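Long-range contacts in cyclic GMP-AMP synthase-like receptor (Tribolium castaneum, PDB 7LT2), which senses double-stranded RNA in the beetle's innate immune defence and catalyses the formation of cyclic GMP-AMP from ATP and GTP: residues 25-29 against 55-60; 50-56 against 71-77; 203-207 against 242-247. Numbering follows the deposited sequence.

Interaction 1 of 3, residues 25-29 against 55-60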
loop_
_atom_site.group_PDB
_atom_site.type_symbol
_atom_site.label_atom_id
_atom_site.label_comp_id
_atom_site.label_asym_id
_atom_site.label_seq_id
_atom_site.Cartn_x
_atom_site.Cartn_y
_atom_site.Cartn_z
ATOM N N LYS A 25 -8.319 -8.559 9.873
ATOM C CA LYS A 25 -7.680 -9.142 8.697
ATOM C C LYS A 25 -8.279 -10.501 8.358
ATOM O O LYS A 25 -8.523 -10.794 7.185
ATOM C CB LYS A 25 -6.170 -9.264 8.902
ATOM C CG LYS A 25 -5.422 -7.935 8.816
ATOM C CD LYS A 25 -3.917 -8.131 8.966
ATOM C CE LYS A 25 -3.178 -6.800 8.907
ATOM N NZ LYS A 25 -1.744 -6.955 9.292
ATOM N N GLN A 26 -8.520 -11.347 9.361
ATOM C CA GLN A 26 -9.092 -12.661 9.067
ATOM C C GLN A 26 -10.463 -12.528 8.412
ATOM O O GLN A 26 -10.785 -13.256 7.464
ATOM C CB GLN A 26 -9.192 -13.499 10.343
ATOM C CG GLN A 26 -7.856 -13.901 10.953
ATOM C CD GLN A 26 -7.987 -15.067 11.920
ATOM O OE1 GLN A 26 -7.703 -14.943 13.109
ATOM N NE2 GLN A 26 -8.424 -16.206 11.408
ATOM N N ILE A 27 -11.285 -11.607 8.913
ATOM C CA ILE A 27 -12.609 -11.388 8.343
ATOM C C ILE A 27 -12.497 -10.866 6.918
ATOM O O ILE A 27 -13.129 -11.390 5.994
ATOM C CB ILE A 27 -13.411 -10.413 9.219
ATOM C CG1 ILE A 27 -13.801 -11.073 10.542
ATOM C CG2 ILE A 27 -14.621 -9.887 8.447
ATOM C CD1 ILE A 27 -14.356 -10.086 11.555
ATOM N N LEU A 28 -11.712 -9.803 6.730
ATOM C CA LEU A 28 -11.597 -9.174 5.420
ATOM C C LEU A 28 -11.018 -10.135 4.390
ATOM O O LEU A 28 -11.477 -10.177 3.245
ATOM C CB LEU A 28 -10.731 -7.918 5.524
ATOM C CG LEU A 28 -11.358 -6.742 6.274
ATOM C CD1 LEU A 28 -10.297 -5.726 6.671
ATOM C CD2 LEU A 28 -12.439 -6.089 5.422
ATOM N N GLU A 29 -10.005 -10.908 4.776
ATOM C CA GLU A 29 -9.393 -11.827 3.823
ATOM C C GLU A 29 -10.355 -12.932 3.416
ATOM O O GLU A 29 -10.300 -13.413 2.276
ATOM C CB GLU A 29 -8.106 -12.397 4.416
ATOM C CG GLU A 29 -7.008 -11.341 4.562
ATOM C CD GLU A 29 -5.869 -11.788 5.455
ATOM O OE1 GLU A 29 -5.786 -13.001 5.742
ATOM O OE2 GLU A 29 -5.060 -10.928 5.866
ATOM N N TYR A 55 -1.754 -7.978 -0.138
ATOM C CA TYR A 55 -2.512 -6.993 0.626
ATOM C C TYR A 55 -1.610 -5.782 0.847
ATOM O O TYR A 55 -0.629 -5.860 1.588
ATOM C CB TYR A 55 -2.998 -7.587 1.947
ATOM C CG TYR A 55 -3.743 -8.901 1.797
ATOM C CD1 TYR A 55 -4.999 -8.951 1.206
ATOM C CD2 TYR A 55 -3.194 -10.087 2.262
ATOM C CE1 TYR A 55 -5.687 -10.160 1.072
ATOM C CE2 TYR A 55 -3.868 -11.292 2.139
ATOM C CZ TYR A 55 -5.112 -11.328 1.538
ATOM O OH TYR A 55 -5.776 -12.532 1.416
ATOM N N GLY A 56 -1.923 -4.676 0.177
ATOM C CA GLY A 56 -1.051 -3.517 0.138
ATOM C C GLY A 56 -1.571 -2.393 1.014
ATOM O O GLY A 56 -2.779 -2.231 1.183
ATOM N N GLY A 57 -0.650 -1.614 1.565
ATOM C CA GLY A 57 -1.004 -0.397 2.274
ATOM C C GLY A 57 -0.433 -0.375 3.681
ATOM O O GLY A 57 0.154 -1.333 4.166
ATOM N N SER A 58 -0.631 0.776 4.333
ATOM C CA SER A 58 -0.038 0.973 5.655
ATOM C C SER A 58 -0.655 0.054 6.705
ATOM O O SER A 58 0.040 -0.374 7.638
ATOM C CB SER A 58 -0.167 2.442 6.076
ATOM O OG SER A 58 -1.520 2.817 6.257
ATOM N N PHE A 59 -1.944 -0.268 6.576
ATOM C CA PHE A 59 -2.570 -1.207 7.505
ATOM C C PHE A 59 -1.831 -2.546 7.520
ATOM O O PHE A 59 -1.513 -3.081 8.589
ATOM C CB PHE A 59 -4.048 -1.388 7.140
ATOM C CG PHE A 59 -4.770 -2.404 7.986
ATOM C CD1 PHE A 59 -4.770 -2.302 9.367
ATOM C CD2 PHE A 59 -5.456 -3.455 7.399
ATOM C CE1 PHE A 59 -5.435 -3.232 10.145
ATOM C CE2 PHE A 59 -6.123 -4.390 8.171
ATOM C CZ PHE A 59 -6.113 -4.278 9.545
ATOM N N TYR A 60 -1.525 -3.094 6.340
ATOM C CA TYR A 60 -0.837 -4.378 6.284
ATOM C C TYR A 60 0.667 -4.260 6.511
ATOM O O TYR A 60 1.313 -5.273 6.807
ATOM C CB TYR A 60 -1.123 -5.072 4.949
ATOM C CG TYR A 60 -2.354 -5.948 5.019
ATOM C CD1 TYR A 60 -3.619 -5.425 4.771
ATOM C CD2 TYR A 60 -2.256 -7.292 5.363
ATOM C CE1 TYR A 60 -4.752 -6.218 4.847
ATOM C CE2 TYR A 60 -3.383 -8.096 5.436
ATOM C CZ TYR A 60 -4.627 -7.553 5.186
ATOM O OH TYR A 60 -5.745 -8.352 5.269
HETATM O O HOH W 1 0.343 -7.666 7.780
HETATM O O HOH W 2 -0.352 -4.892 10.312
HETATM O O HOH W 3 -8.249 -12.527 0.601
#
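Start with Tyr55, the last residue but one of strand 50-56. Its ring leans against Glu29 of the long helix 18-42, with Glu29 CG 3.6 Å from Tyr55 CZ, and a water joins Tyr55 OH (2.6 Å) to the backbone Glu29 O (2.8 Å). Gly56 and Gly57 carry the chain away from the helix; the phi of Gly57, 126°, would jam a CB against the preceding carbonyl, so glycine suits the turn. Beyond Ser58 the chain swings back. Phe59 turns one ring face to the Lys25 side chain, with Lys25 CE 4.1 Å from the Phe59 ring centroid and Lys25 CG 3.7 Å from Phe59 CE2. Tyr60 takes the same lysine on one face of its own ring: Lys25 CE is 3.8 Å from the Tyr60 centroid, and the ammonium makes an off-centre cation-pi contact, Lys25 NZ to that centroid 4.5 Å. Lys25 NZ also binds two waters, each at 2.7 Å, which donate to Phe59 O and Tyr60 O, so the ammonium stays hydrated in the corner formed by the two rings. At the far end of its ring, Tyr60 OH donates to Glu29 OE2 at 2.7 Å. The turn gripped here, strand then Gly-Gly-Ser then a short helix, is the Gly-Ser signature of the nucleotidyltransferase fold, and Ser58 probably binds ATP, by similarity to relatives.

Interaction 2 of 3, residues 50-56 against 71-77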
loop_
_atom_site.group_PDB
_atom_site.type_symbol
_atom_site.label_atom_id
_atom_site.label_comp_id
_atom_site.label_asym_id
_atom_site.label_seq_id
_atom_site.Cartn_x
_atom_site.Cartn_y
_atom_site.Cartn_z
ATOM N N PHE A 50 -4.939 -15.539 -12.997
ATOM C CA PHE A 50 -4.800 -15.273 -11.569
ATOM C C PHE A 50 -3.743 -16.167 -10.936
ATOM O O PHE A 50 -3.732 -17.388 -11.139
ATOM C CB PHE A 50 -6.137 -15.464 -10.858
ATOM C CG PHE A 50 -6.059 -15.262 -9.373
ATOM C CD1 PHE A 50 -6.033 -13.986 -8.838
ATOM C CD2 PHE A 50 -6.005 -16.344 -8.514
ATOM C CE1 PHE A 50 -5.962 -13.790 -7.471
ATOM C CE2 PHE A 50 -5.933 -16.152 -7.141
ATOM C CZ PHE A 50 -5.908 -14.881 -6.625
ATOM N N ARG A 51 -2.848 -15.550 -10.166
ATOM C CA ARG A 51 -1.855 -16.272 -9.385
ATOM C C ARG A 51 -2.096 -16.162 -7.887
ATOM O O ARG A 51 -2.173 -17.185 -7.196
ATOM C CB ARG A 51 -0.446 -15.767 -9.723
ATOM C CG ARG A 51 0.666 -16.478 -8.967
ATOM C CD ARG A 51 2.032 -16.108 -9.531
ATOM N NE ARG A 51 3.120 -16.738 -8.792
ATOM C CZ ARG A 51 3.602 -17.945 -9.056
ATOM N NH1 ARG A 51 3.106 -18.690 -10.030
ATOM N NH2 ARG A 51 4.612 -18.414 -8.326
ATOM N N ARG A 52 -2.222 -14.947 -7.367
ATOM C CA ARG A 52 -2.359 -14.724 -5.929
ATOM C C ARG A 52 -2.703 -13.256 -5.715
ATOM O O ARG A 52 -2.722 -12.459 -6.658
ATOM C CB ARG A 52 -1.078 -15.099 -5.184
ATOM C CG ARG A 52 0.118 -14.219 -5.531
ATOM C CD ARG A 52 1.391 -14.739 -4.892
ATOM N NE ARG A 52 2.589 -14.099 -5.421
ATOM C CZ ARG A 52 3.203 -13.072 -4.853
ATOM N NH1 ARG A 52 2.734 -12.509 -3.752
ATOM N NH2 ARG A 52 4.317 -12.596 -5.401
ATOM N N VAL A 53 -2.965 -12.901 -4.460
ATOM C CA VAL A 53 -3.210 -11.515 -4.079
ATOM C C VAL A 53 -2.113 -11.066 -3.123
ATOM O O VAL A 53 -1.501 -11.873 -2.412
ATOM C CB VAL A 53 -4.604 -11.305 -3.441
ATOM C CG1 VAL A 53 -5.712 -11.729 -4.399
ATOM C CG2 VAL A 53 -4.727 -12.049 -2.098
ATOM N N PHE A 54 -1.863 -9.758 -3.124
ATOM C CA PHE A 54 -0.999 -9.109 -2.151
ATOM C C PHE A 54 -1.819 -8.029 -1.467
ATOM O O PHE A 54 -2.514 -7.260 -2.138
ATOM C CB PHE A 54 0.244 -8.506 -2.815
ATOM C CG PHE A 54 1.121 -7.732 -1.874
ATOM C CD1 PHE A 54 2.038 -8.388 -1.058
ATOM C CD2 PHE A 54 1.024 -6.351 -1.792
ATOM C CE1 PHE A 54 2.847 -7.676 -0.186
ATOM C CE2 PHE A 54 1.830 -5.635 -0.919
ATOM C CZ PHE A 54 2.742 -6.304 -0.118
ATOM N N TYR A 55 -1.754 -7.978 -0.138
ATOM C CA TYR A 55 -2.512 -6.993 0.626
ATOM C C TYR A 55 -1.610 -5.782 0.847
ATOM O O TYR A 55 -0.629 -5.860 1.588
ATOM C CB TYR A 55 -2.998 -7.587 1.947
ATOM C CG TYR A 55 -3.743 -8.901 1.797
ATOM C CD1 TYR A 55 -4.999 -8.951 1.206
ATOM C CD2 TYR A 55 -3.194 -10.087 2.262
ATOM C CE1 TYR A 55 -5.687 -10.160 1.072
ATOM C CE2 TYR A 55 -3.868 -11.292 2.139
ATOM C CZ TYR A 55 -5.112 -11.328 1.538
ATOM O OH TYR A 55 -5.776 -12.532 1.416
ATOM N N GLY A 56 -1.923 -4.676 0.177
ATOM C CA GLY A 56 -1.051 -3.517 0.138
ATOM C C GLY A 56 -1.571 -2.393 1.014
ATOM O O GLY A 56 -2.779 -2.231 1.183
ATOM N N PHE A 71 -7.470 -0.522 2.347
ATOM C CA PHE A 71 -6.239 -1.085 1.810
ATOM C C PHE A 71 -6.484 -1.508 0.367
ATOM O O PHE A 71 -7.611 -1.472 -0.134
ATOM C CB PHE A 71 -5.701 -2.255 2.659
ATOM C CG PHE A 71 -6.553 -3.499 2.638
ATOM C CD1 PHE A 71 -7.585 -3.661 3.546
ATOM C CD2 PHE A 71 -6.283 -4.527 1.747
ATOM C CE1 PHE A 71 -8.355 -4.813 3.551
ATOM C CE2 PHE A 71 -7.052 -5.682 1.743
ATOM C CZ PHE A 71 -8.090 -5.822 2.646
ATOM N N ASP A 72 -5.399 -1.883 -0.302
ATOM C CA ASP A 72 -5.431 -2.315 -1.695
ATOM C C ASP A 72 -5.351 -3.832 -1.784
ATOM O O ASP A 72 -4.430 -4.443 -1.233
ATOM C CB ASP A 72 -4.268 -1.715 -2.485
ATOM C CG ASP A 72 -4.492 -0.272 -2.867
ATOM O OD1 ASP A 72 -5.566 0.288 -2.549
ATOM O OD2 ASP A 72 -3.575 0.300 -3.492
ATOM N N LEU A 73 -6.291 -4.435 -2.506
ATOM C CA LEU A 73 -6.143 -5.829 -2.914
ATOM C C LEU A 73 -5.434 -5.831 -4.261
ATOM O O LEU A 73 -6.052 -5.592 -5.301
ATOM C CB LEU A 73 -7.491 -6.537 -2.998
ATOM C CG LEU A 73 -7.349 -8.050 -3.222
ATOM C CD1 LEU A 73 -6.745 -8.706 -1.988
ATOM C CD2 LEU A 73 -8.694 -8.660 -3.566
ATOM N N ASP A 74 -4.126 -6.078 -4.241
ATOM C CA ASP A 74 -3.350 -6.193 -5.471
ATOM C C ASP A 74 -3.557 -7.597 -6.021
ATOM O O ASP A 74 -3.018 -8.575 -5.492
ATOM C CB ASP A 74 -1.879 -5.891 -5.211
ATOM C CG ASP A 74 -1.634 -4.432 -4.895
ATOM O OD1 ASP A 74 -2.369 -3.567 -5.428
ATOM O OD2 ASP A 74 -0.719 -4.146 -4.100
ATOM N N ILE A 75 -4.360 -7.696 -7.076
ATOM C CA ILE A 75 -4.707 -8.968 -7.699
ATOM C C ILE A 75 -3.629 -9.268 -8.734
ATOM O O ILE A 75 -3.533 -8.580 -9.754
ATOM C CB ILE A 75 -6.102 -8.905 -8.334
ATOM C CG1 ILE A 75 -7.151 -8.556 -7.274
ATOM C CG2 ILE A 75 -6.453 -10.227 -9.028
ATOM C CD1 ILE A 75 -8.505 -8.162 -7.842
ATOM N N LEU A 76 -2.804 -10.284 -8.472
ATOM C CA LEU A 76 -1.607 -10.526 -9.276
ATOM C C LEU A 76 -1.924 -11.516 -10.397
ATOM O O LEU A 76 -2.193 -12.697 -10.144
ATOM C CB LEU A 76 -0.460 -11.031 -8.403
ATOM C CG LEU A 76 -0.106 -10.155 -7.190
ATOM C CD1 LEU A 76 1.227 -10.578 -6.602
ATOM C CD2 LEU A 76 -0.075 -8.676 -7.542
ATOM N N LEU A 77 -1.890 -11.024 -11.632
ATOM C CA LEU A 77 -2.077 -11.819 -12.836
ATOM C C LEU A 77 -0.712 -12.142 -13.427
ATOM O O LEU A 77 0.222 -11.345 -13.332
ATOM C CB LEU A 77 -2.927 -11.049 -13.852
ATOM C CG LEU A 77 -4.141 -10.328 -13.263
ATOM C CD1 LEU A 77 -4.737 -9.349 -14.259
ATOM C CD2 LEU A 77 -5.181 -11.347 -12.816
#
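This antiparallel pair lies in the nucleotidyltransferase sheet beside the catalytic metal site: strand 71-77 brings in Asp72, which, by similarity, binds the catalytic Mg(2+) with Glu70 and Asp193. The two strands run at 157° to each other. Gly56 N donates to Asp72 O at 2.9 Å and Asp72 N returns the bond to Gly56 O at 3.0 Å; Phe54 and Asp74 exchange the same kind of pair, Phe54 N to Asp74 O and Asp74 N to Phe54 O, both 2.9 Å. Farther along, a classic beta bulge sets both Arg51 and Arg52 against Leu76: Arg51 N donates to Leu76 O at 2.9 Å, and Leu76 N to Arg52 O at 2.8 Å. On one face of the sheet Tyr55 CE1 touches Leu73 CD1 at 3.5 Å, Val53 CB meets the same methyl, Leu73 CD1, at 3.7 Å, and Phe50 CD1 reaches Ile75 CG2 at 3.8 Å. On the other, the Arg52 guanidinium lies with one face over Leu76, CZ to CD1 3.6 Å, while its charge pairs with Glu221 and Glu246. Arg51 pairs with Glu221 too. A CB on Gly56 would sit only 3.0 Å from Asp74 OD2, which favours glycine here. The chemistry thus differs by face: mainly apolar toward helices 18-42 and 44-49, mixed opposite, where Arg52, Asp72 and Asp74 accompany Phe54 and Leu76, and a backbone ladder fixes Asp72 in register.

Interaction 3 of 3, residues 203-207 against 242-247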
loop_
_atom_site.group_PDB
_atom_site.type_symbol
_atom_site.label_atom_id
_atom_site.label_comp_id
_atom_site.label_asym_id
_atom_site.label_seq_id
_atom_site.Cartn_x
_atom_site.Cartn_y
_atom_site.Cartn_z
ATOM N N ASP A 203 13.950 -13.025 -12.743
ATOM C CA ASP A 203 14.717 -12.769 -13.958
ATOM C C ASP A 203 14.343 -11.452 -14.622
ATOM O O ASP A 203 15.166 -10.880 -15.344
ATOM C CB ASP A 203 14.519 -13.910 -14.959
ATOM C CG ASP A 203 14.929 -15.254 -14.398
ATOM O OD1 ASP A 203 15.789 -15.280 -13.493
ATOM O OD2 ASP A 203 14.395 -16.281 -14.865
ATOM N N LYS A 204 13.126 -10.960 -14.405
ATOM C CA LYS A 204 12.646 -9.752 -15.057
ATOM C C LYS A 204 12.907 -8.494 -14.238
ATOM O O LYS A 204 12.509 -7.405 -14.666
ATOM C CB LYS A 204 11.147 -9.875 -15.352
ATOM C CG LYS A 204 10.752 -11.198 -15.998
ATOM C CD LYS A 204 11.565 -11.474 -17.254
ATOM C CE LYS A 204 11.421 -12.925 -17.697
ATOM N NZ LYS A 204 12.254 -13.229 -18.892
ATOM N N TRP A 205 13.561 -8.622 -13.087
ATOM C CA TRP A 205 13.807 -7.477 -12.217
ATOM C C TRP A 205 14.608 -6.412 -12.963
ATOM O O TRP A 205 15.636 -6.733 -13.575
ATOM C CB TRP A 205 14.557 -7.938 -10.965
ATOM C CG TRP A 205 14.683 -6.910 -9.869
ATOM C CD1 TRP A 205 15.525 -5.836 -9.845
ATOM C CD2 TRP A 205 13.970 -6.888 -8.624
ATOM N NE1 TRP A 205 15.365 -5.135 -8.672
ATOM C CE2 TRP A 205 14.417 -5.760 -7.906
ATOM C CE3 TRP A 205 12.992 -7.708 -8.053
ATOM C CZ2 TRP A 205 13.922 -5.431 -6.643
ATOM C CZ3 TRP A 205 12.498 -7.377 -6.796
ATOM C CH2 TRP A 205 12.969 -6.254 -6.106
ATOM N N PRO A 206 14.181 -5.148 -12.940
ATOM C CA PRO A 206 14.870 -4.116 -13.734
ATOM C C PRO A 206 16.258 -3.815 -13.185
ATOM O O PRO A 206 16.471 -3.786 -11.970
ATOM C CB PRO A 206 13.944 -2.899 -13.613
ATOM C CG PRO A 206 13.208 -3.116 -12.325
ATOM C CD PRO A 206 13.014 -4.610 -12.222
ATOM N N ILE A 207 17.210 -3.581 -14.095
ATOM C CA ILE A 207 18.590 -3.337 -13.676
ATOM C C ILE A 207 19.052 -1.924 -14.019
ATOM O O ILE A 207 19.911 -1.363 -13.330
ATOM C CB ILE A 207 19.555 -4.378 -14.279
ATOM C CG1 ILE A 207 19.596 -4.278 -15.802
ATOM C CG2 ILE A 207 19.178 -5.791 -13.844
ATOM C CD1 ILE A 207 20.634 -5.181 -16.438
ATOM N N LEU A 242 6.070 0.273 -10.709
ATOM C CA LEU A 242 6.611 -0.918 -10.073
ATOM C C LEU A 242 6.183 -0.960 -8.617
ATOM O O LEU A 242 6.152 0.071 -7.937
ATOM C CB LEU A 242 8.135 -0.945 -10.160
ATOM C CG LEU A 242 8.707 -1.226 -11.545
ATOM C CD1 LEU A 242 10.121 -0.718 -11.624
ATOM C CD2 LEU A 242 8.661 -2.716 -11.854
ATOM N N SER A 243 5.843 -2.151 -8.143
ATOM C CA SER A 243 5.583 -2.372 -6.729
ATOM C C SER A 243 6.630 -3.333 -6.183
ATOM O O SER A 243 6.682 -4.504 -6.578
ATOM C CB SER A 243 4.178 -2.907 -6.484
ATOM O OG SER A 243 4.011 -3.179 -5.100
ATOM N N PHE A 244 7.469 -2.822 -5.288
ATOM C CA PHE A 244 8.385 -3.628 -4.498
ATOM C C PHE A 244 7.920 -3.699 -3.046
ATOM O O PHE A 244 8.731 -3.850 -2.127
ATOM C CB PHE A 244 9.802 -3.070 -4.610
ATOM C CG PHE A 244 10.312 -2.996 -6.031
ATOM C CD1 PHE A 244 10.540 -4.155 -6.755
ATOM C CD2 PHE A 244 10.551 -1.774 -6.642
ATOM C CE1 PHE A 244 11.003 -4.101 -8.066
ATOM C CE2 PHE A 244 11.016 -1.708 -7.948
ATOM C CZ PHE A 244 11.243 -2.877 -8.662
ATOM N N GLN A 245 6.600 -3.596 -2.842
ATOM C CA GLN A 245 6.037 -3.560 -1.495
ATOM C C GLN A 245 6.262 -4.860 -0.737
ATOM O O GLN A 245 6.326 -4.848 0.496
ATOM C CB GLN A 245 4.538 -3.273 -1.549
ATOM C CG GLN A 245 4.151 -1.927 -2.120
ATOM C CD GLN A 245 2.651 -1.821 -2.305
ATOM O OE1 GLN A 245 1.932 -1.403 -1.397
ATOM N NE2 GLN A 245 2.167 -2.223 -3.482
ATOM N N GLU A 246 6.342 -5.993 -1.438
ATOM C CA GLU A 246 6.602 -7.239 -0.728
ATOM C C GLU A 246 7.997 -7.230 -0.117
ATOM O O GLU A 246 8.186 -7.674 1.022
ATOM C CB GLU A 246 6.419 -8.438 -1.661
ATOM C CG GLU A 246 6.244 -9.755 -0.904
ATOM C CD GLU A 246 5.272 -10.702 -1.586
ATOM O OE1 GLU A 246 5.070 -10.571 -2.809
ATOM O OE2 GLU A 246 4.709 -11.575 -0.893
ATOM N N GLN A 247 8.978 -6.690 -0.846
ATOM C CA GLN A 247 10.333 -6.575 -0.315
ATOM C C GLN A 247 10.427 -5.493 0.757
ATOM O O GLN A 247 11.130 -5.671 1.758
ATOM C CB GLN A 247 11.313 -6.286 -1.451
ATOM C CG GLN A 247 11.533 -7.472 -2.390
ATOM C CD GLN A 247 10.438 -7.620 -3.433
ATOM O OE1 GLN A 247 9.654 -6.694 -3.672
ATOM N NE2 GLN A 247 10.382 -8.787 -4.065
#
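The hollow here is a buried apolar pocket in the nucleotidyltransferase domain, where the loop after strand 188-200 meets the junction of strand 240-243 and helix 245-251. Phe244 is the bump. It occupies the N-cap position of the helix, and its ring projects into the angle between Trp205 and Pro206. The indole forms one wall: Phe244 CE1 lies over a face of the Trp205 ring, and the six-membered ring and the phenyl ring sit obliquely, centroids 4.5 Å apart and planes at 34°, with Trp205 CH2 only 3.3 Å from Phe244 CD1. Pro206 closes the hollow at the tip of the phenyl ring, meeting its edge with Pro206 CG 4.2 Å from Phe244 CZ. The same proline carbon also touches the Leu242 side chain: Pro206 CG to Leu242 CD1 is 4.0 Å. Trp325, from a distant part of the chain, meets Phe244 as well, and Phe222 of strand 222-225 meets the indole, so the pocket is lined from several directions. By similarity, residues 241-248 probably bind GTP and the last four of them ATP. Gln247 flanks the indole edge: its amide hydrogen-bonds to the carbonyls of Lys219 and Glu221, and Gln247 NE2 comes up to the ring near its plane, 3.7 Å from Trp205 CZ3.

From the N terminus, helix 18-42 runs past the sheet, helix 44-49 follows, and strand 50-56 leads into the Gly-Ser turn; interaction 1 closes this loop. Strand 70-77 then returns beside strand 50-56 in interaction 2, whose segments alternate with those of interaction 1, so the two contacts cross. They share Tyr55 and Gly56, and Leu28 and Tyr60 both pack on Phe71. Interaction 3 follows in series, closing the excursion through strand 222-225 within the same sheet. Helix 245-251 connects it to interaction 2: Glu246 forms a salt bridge with Arg52, and Phe54 packs on Gln245. Together they tie the long helix, the central strands and the nucleotide-binding segment.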